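Putative laminarinase (Phanerochaete chrysosporium, PDB 2W39) hydrolyses beta-glucans such as laminarin and lichenin, probably acting outside the cell as a family 16 glycoside hydrolase of a white-rot fungus. Local coordinates at residues 139-142 with 143-146; 274-277 with 278-282. All coordinates share one frame; numbering follows the deposited sequence.

Contact 1 of 2, residues 139-142 with 143-146; sequences AMPA and SRTM
In the loop that joins strand 138-139 to strand 149-152, Arg144 folds back to Met140 and Pro141, an instructive case of a side chain closing a turn that the backbone leaves wide. The chain swings round at Ala142 and Ser143, whose CB atoms point outward, and Arg144 N ends up 4.7 Å from Pro141 O. The guanidinium supplies the link instead: Arg144 NH1 donates to Pro141 O at 3.0 Å. The oxygen is met nearly along the C=O axis (164°), but the bond is bent at the hydrogen (137°) because the acceptor lies tilted from the guanidinium plane. The head reaches this place because CG sits between the backbone N and the carbonyl carbon (chi1 71°) and the chain bends again at the next bond. Both faces of the plate are then covered. Met140 CB lies over one, near the rim and 3.6 Å from Arg144 NH1, while Met146 CE sits over the centre of the other, 3.6 Å above the plane. Within the bend a water donates to Ala142 O at 2.9 Å and accepts a weak bond from Arg144 N. Beyond the loop, Arg144 NE bonds to Phe230 O and NH1 also to Asn153 OD1, tying the turn to strand 229-232 and the loop at Asn153. Shortened to an alanine, this position would probably leave the carbonyls of Pro141 and Phe230 and the Asn153 side chain without their donor, and a gap between the two methionines. The positive charge is probably spread over neutral oxygens, while methionine carbons on both faces restrict how the group can turn.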
loop_
_atom_site.group_PDB
_atom_site.type_symbol
_atom_site.label_atom_id
_atom_site.label_comp_id
_atom_site.label_asym_id
_atom_site.label_seq_id
_atom_site.Cartn_x
_atom_site.Cartn_y
_atom_site.Cartn_z
ATOM N N ALA A 139 6.440 -16.710 11.956
ATOM C CA ALA A 139 5.262 -16.396 12.754
ATOM C C ALA A 139 5.583 -15.217 13.673
ATOM O O ALA A 139 6.748 -14.803 13.767
ATOM C CB ALA A 139 4.791 -17.614 13.558
ATOM N N MET A 140 4.546 -14.716 14.355
ATOM C CA MET A 140 4.648 -13.547 15.211
ATOM C C MET A 140 4.139 -13.899 16.604
ATOM O O MET A 140 3.194 -14.685 16.747
ATOM C CB MET A 140 3.824 -12.391 14.633
ATOM C CG MET A 140 4.365 -11.877 13.305
ATOM S SD MET A 140 6.009 -11.143 13.531
ATOM C CE MET A 140 6.896 -11.718 12.076
ATOM N N PRO A 141 4.750 -13.314 17.644
ATOM C CA PRO A 141 4.295 -13.593 18.995
ATOM C C PRO A 141 2.935 -12.982 19.263
ATOM O O PRO A 141 2.561 -11.983 18.648
ATOM C CB PRO A 141 5.374 -12.971 19.893
ATOM C CG PRO A 141 6.155 -12.076 19.050
ATOM C CD PRO A 141 5.897 -12.392 17.617
ATOM N N ALA A 142 2.192 -13.588 20.183
ATOM C CA ALA A 142 0.846 -13.120 20.492
ATOM C C ALA A 142 0.839 -11.690 21.036
ATOM O O ALA A 142 -0.087 -10.926 20.764
ATOM C CB ALA A 142 0.178 -14.060 21.492
ATOM N N SER A 143 1.875 -11.345 21.793
ATOM C CA SER A 143 1.992 -10.023 22.389
ATOM C C SER A 143 3.327 -9.411 22.009
ATOM O O SER A 143 4.374 -10.010 22.227
ATOM C CB SER A 143 1.860 -10.124 23.918
ATOM O OG SER A 143 1.921 -8.846 24.532
ATOM N N ARG A 144 3.285 -8.207 21.440
ATOM C CA ARG A 144 4.484 -7.420 21.220
ATOM C C ARG A 144 4.102 -5.953 21.155
ATOM O O ARG A 144 2.951 -5.603 20.904
ATOM C CB ARG A 144 5.251 -7.888 19.964
ATOM C CG ARG A 144 4.599 -7.576 18.611
ATOM C CD ARG A 144 3.581 -8.608 18.158
ATOM N NE ARG A 144 3.351 -8.423 16.724
ATOM C CZ ARG A 144 2.478 -9.103 15.988
ATOM N NH1 ARG A 144 1.744 -10.083 16.525
ATOM N NH2 ARG A 144 2.361 -8.807 14.693
ATOM N N THR A 145 5.080 -5.097 21.383
ATOM C CA THR A 145 4.810 -3.686 21.569
ATOM C C THR A 145 4.471 -2.973 20.255
ATOM O O THR A 145 5.334 -2.772 19.384
ATOM C CB THR A 145 5.974 -3.036 22.326
ATOM O OG1 THR A 145 5.957 -3.567 23.651
ATOM C CG2 THR A 145 5.817 -1.539 22.412
ATOM N N MET A 146 3.209 -2.556 20.162
ATOM C CA MET A 146 2.693 -1.830 19.002
ATOM C C MET A 146 1.351 -1.262 19.399
ATOM O O MET A 146 0.758 -1.700 20.397
ATOM C CB MET A 146 2.553 -2.762 17.795
ATOM C CG MET A 146 1.560 -3.895 17.998
ATOM S SD MET A 146 1.733 -5.093 16.681
ATOM C CE MET A 146 0.444 -6.261 17.117
HETATM O O HOH W 1 0.275 -8.153 19.952
#

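Contact 2 of 2, residues 274-277 with 278-282; sequences VDYV and NNNPS
Tyr276 and Asn280 meet at the C-terminal end of helix 273-279, and they illustrate how an asparagine can close a helix with its own amide. Asn280 is the first residue to leave helical backbone angles, yet its ND2 turns back to donate to Tyr276 O at 2.9 Å. This bond is nearly straight (165°), lies in the plane of the amide and uses a lone pair in the carbonyl plane. The backbone N atoms of Asn279 and Asn280 add weak bonds to the same oxygen, giving it three donors, although Asn279 N bonds chiefly to Asp275 O at 3.1 Å. Asn280 ND2 also lies over one face of the Tyr276 ring, 3.6 Å above its plane and toward the rim, with ring and amide planes only 28° apart. Placing CG anti to the carbonyl carbon (chi1 -61°) lets ND2 reach both the carbonyl and the ring. Two residues earlier the regular helical bond from Asn278 N to Val274 O, 2.9 Å, holds the backbone. The packed side continues outside the segment: Tyr276 rests on Cys96 and Ala283, and Asn278 OD1 accepts from Arg30 NE. The opposite character appears at Asp275, which is exposed and modelled in two conformers. In one, so with some doubt, a water donates to Asp275 OD1 at 2.9 Å and accepts from Asn278 ND2 at the same length, a solvent bridge between the side chains. Arg69 NH2 bonds to Val277 O, so amide and arginine N-H groups alike serve carbonyls at the helix terminus, where their positive ends would probably offset the partial negative charge.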
loop_
_atom_site.group_PDB
_atom_site.type_symbol
_atom_site.label_atom_id
_atom_site.label_comp_id
_atom_site.label_asym_id
_atom_site.label_seq_id
_atom_site.Cartn_x
_atom_site.Cartn_y
_atom_site.Cartn_z
ATOM N N VAL A 274 -17.948 -6.681 -10.176
ATOM C CA VAL A 274 -17.543 -6.458 -11.564
ATOM C C VAL A 274 -18.561 -5.576 -12.291
ATOM O O VAL A 274 -18.190 -4.649 -13.008
ATOM C CB VAL A 274 -17.297 -7.784 -12.311
ATOM C CG1 VAL A 274 -17.101 -7.554 -13.814
ATOM C CG2 VAL A 274 -16.085 -8.484 -11.723
ATOM N N ASP A 275 -19.842 -5.862 -12.102
ATOM C CA ASP A 275 -20.874 -5.055 -12.729
ATOM C C ASP A 275 -20.834 -3.596 -12.224
ATOM O O ASP A 275 -21.028 -2.664 -13.005
ATOM C CB ASP A 275 -22.232 -5.720 -12.502
ATOM C CG ASP A 275 -23.334 -5.107 -13.332
ATOM O OD1 ASP A 275 -23.191 -5.040 -14.569
ATOM O OD2 ASP A 275 -24.366 -4.733 -12.737
ATOM N N TYR A 276 -20.553 -3.401 -10.934
ATOM C CA TYR A 276 -20.451 -2.072 -10.348
ATOM C C TYR A 276 -19.301 -1.297 -10.982
ATOM O O TYR A 276 -19.456 -0.148 -11.395
ATOM C CB TYR A 276 -20.276 -2.171 -8.829
ATOM C CG TYR A 276 -20.323 -0.824 -8.150
ATOM C CD1 TYR A 276 -21.544 -0.277 -7.759
ATOM C CD2 TYR A 276 -19.160 -0.075 -7.942
ATOM C CE1 TYR A 276 -21.616 0.970 -7.158
ATOM C CE2 TYR A 276 -19.227 1.178 -7.348
ATOM C CZ TYR A 276 -20.447 1.694 -6.957
ATOM O OH TYR A 276 -20.490 2.935 -6.353
ATOM N N VAL A 277 -18.146 -1.953 -11.055
ATOM C CA VAL A 277 -16.963 -1.331 -11.648
ATOM C C VAL A 277 -17.170 -1.039 -13.140
ATOM O O VAL A 277 -16.739 0.009 -13.624
ATOM C CB VAL A 277 -15.720 -2.210 -11.383
ATOM C CG1 VAL A 277 -14.512 -1.739 -12.217
ATOM C CG2 VAL A 277 -15.385 -2.191 -9.894
ATOM N N ASN A 278 -17.847 -1.927 -13.874
ATOM C CA ASN A 278 -18.097 -1.677 -15.289
ATOM C C ASN A 278 -18.965 -0.440 -15.504
ATOM O O ASN A 278 -18.718 0.367 -16.391
ATOM C CB ASN A 278 -18.839 -2.857 -15.938
ATOM C CG ASN A 278 -17.965 -4.072 -16.171
ATOM O OD1 ASN A 278 -16.743 -4.009 -16.059
ATOM N ND2 ASN A 278 -18.603 -5.203 -16.511
ATOM N N ASN A 279 -20.007 -0.317 -14.691
ATOM C CA ASN A 279 -21.143 0.530 -15.047
ATOM C C ASN A 279 -21.233 1.867 -14.340
ATOM O O ASN A 279 -22.102 2.676 -14.676
ATOM C CB ASN A 279 -22.430 -0.288 -14.962
ATOM C CG ASN A 279 -22.435 -1.401 -15.990
ATOM O OD1 ASN A 279 -22.626 -2.570 -15.669
ATOM N ND2 ASN A 279 -22.183 -1.036 -17.238
ATOM N N ASN A 280 -20.306 2.125 -13.418
ATOM C CA ASN A 280 -20.371 3.349 -12.621
ATOM C C ASN A 280 -19.082 4.173 -12.664
ATOM O O ASN A 280 -18.470 4.408 -11.626
ATOM C CB ASN A 280 -20.737 3.009 -11.174
ATOM C CG ASN A 280 -22.093 2.344 -11.075
ATOM O OD1 ASN A 280 -23.133 3.015 -11.078
ATOM N ND2 ASN A 280 -22.100 1.022 -11.037
ATOM N N PRO A 281 -18.659 4.628 -13.859
ATOM C CA PRO A 281 -17.391 5.358 -13.932
ATOM C C PRO A 281 -17.322 6.536 -12.974
ATOM O O PRO A 281 -16.281 6.748 -12.358
ATOM C CB PRO A 281 -17.341 5.849 -15.382
ATOM C CG PRO A 281 -18.786 5.701 -15.919
ATOM C CD PRO A 281 -19.295 4.506 -15.187
ATOM N N SER A 282 -18.412 7.293 -12.845
ATOM C CA SER A 282 -18.392 8.484 -12.003
ATOM C C SER A 282 -18.105 8.162 -10.544
ATOM O O SER A 282 -17.519 8.981 -9.827
ATOM C CB SER A 282 -19.694 9.277 -12.146
ATOM O OG SER A 282 -19.787 9.812 -13.454
HETATM O O HOH W 2 -21.495 -5.133 -16.961
#

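Overall arrangement
Contacts 1 and 2 lie on opposite sides of the chain's centre, with their own centres about 40 Å apart and their nearest atoms about 31 Å apart, so neither touches the other. Both are local contacts, one in a loop and one at the end of a helix, at the periphery of the beta-sandwich enzyme, and neither contains a residue of the sugar pocket. Their neighbours do lead toward it. In contact 1, Arg144 packs on Val167 of strand 165-168, which pairs with strand 129-133, bearing the pocket residue His133. In contact 2, Tyr276 packs on Cys96, just ahead of strand 98-105, which carries Trp99 and Trp103 of the same pocket.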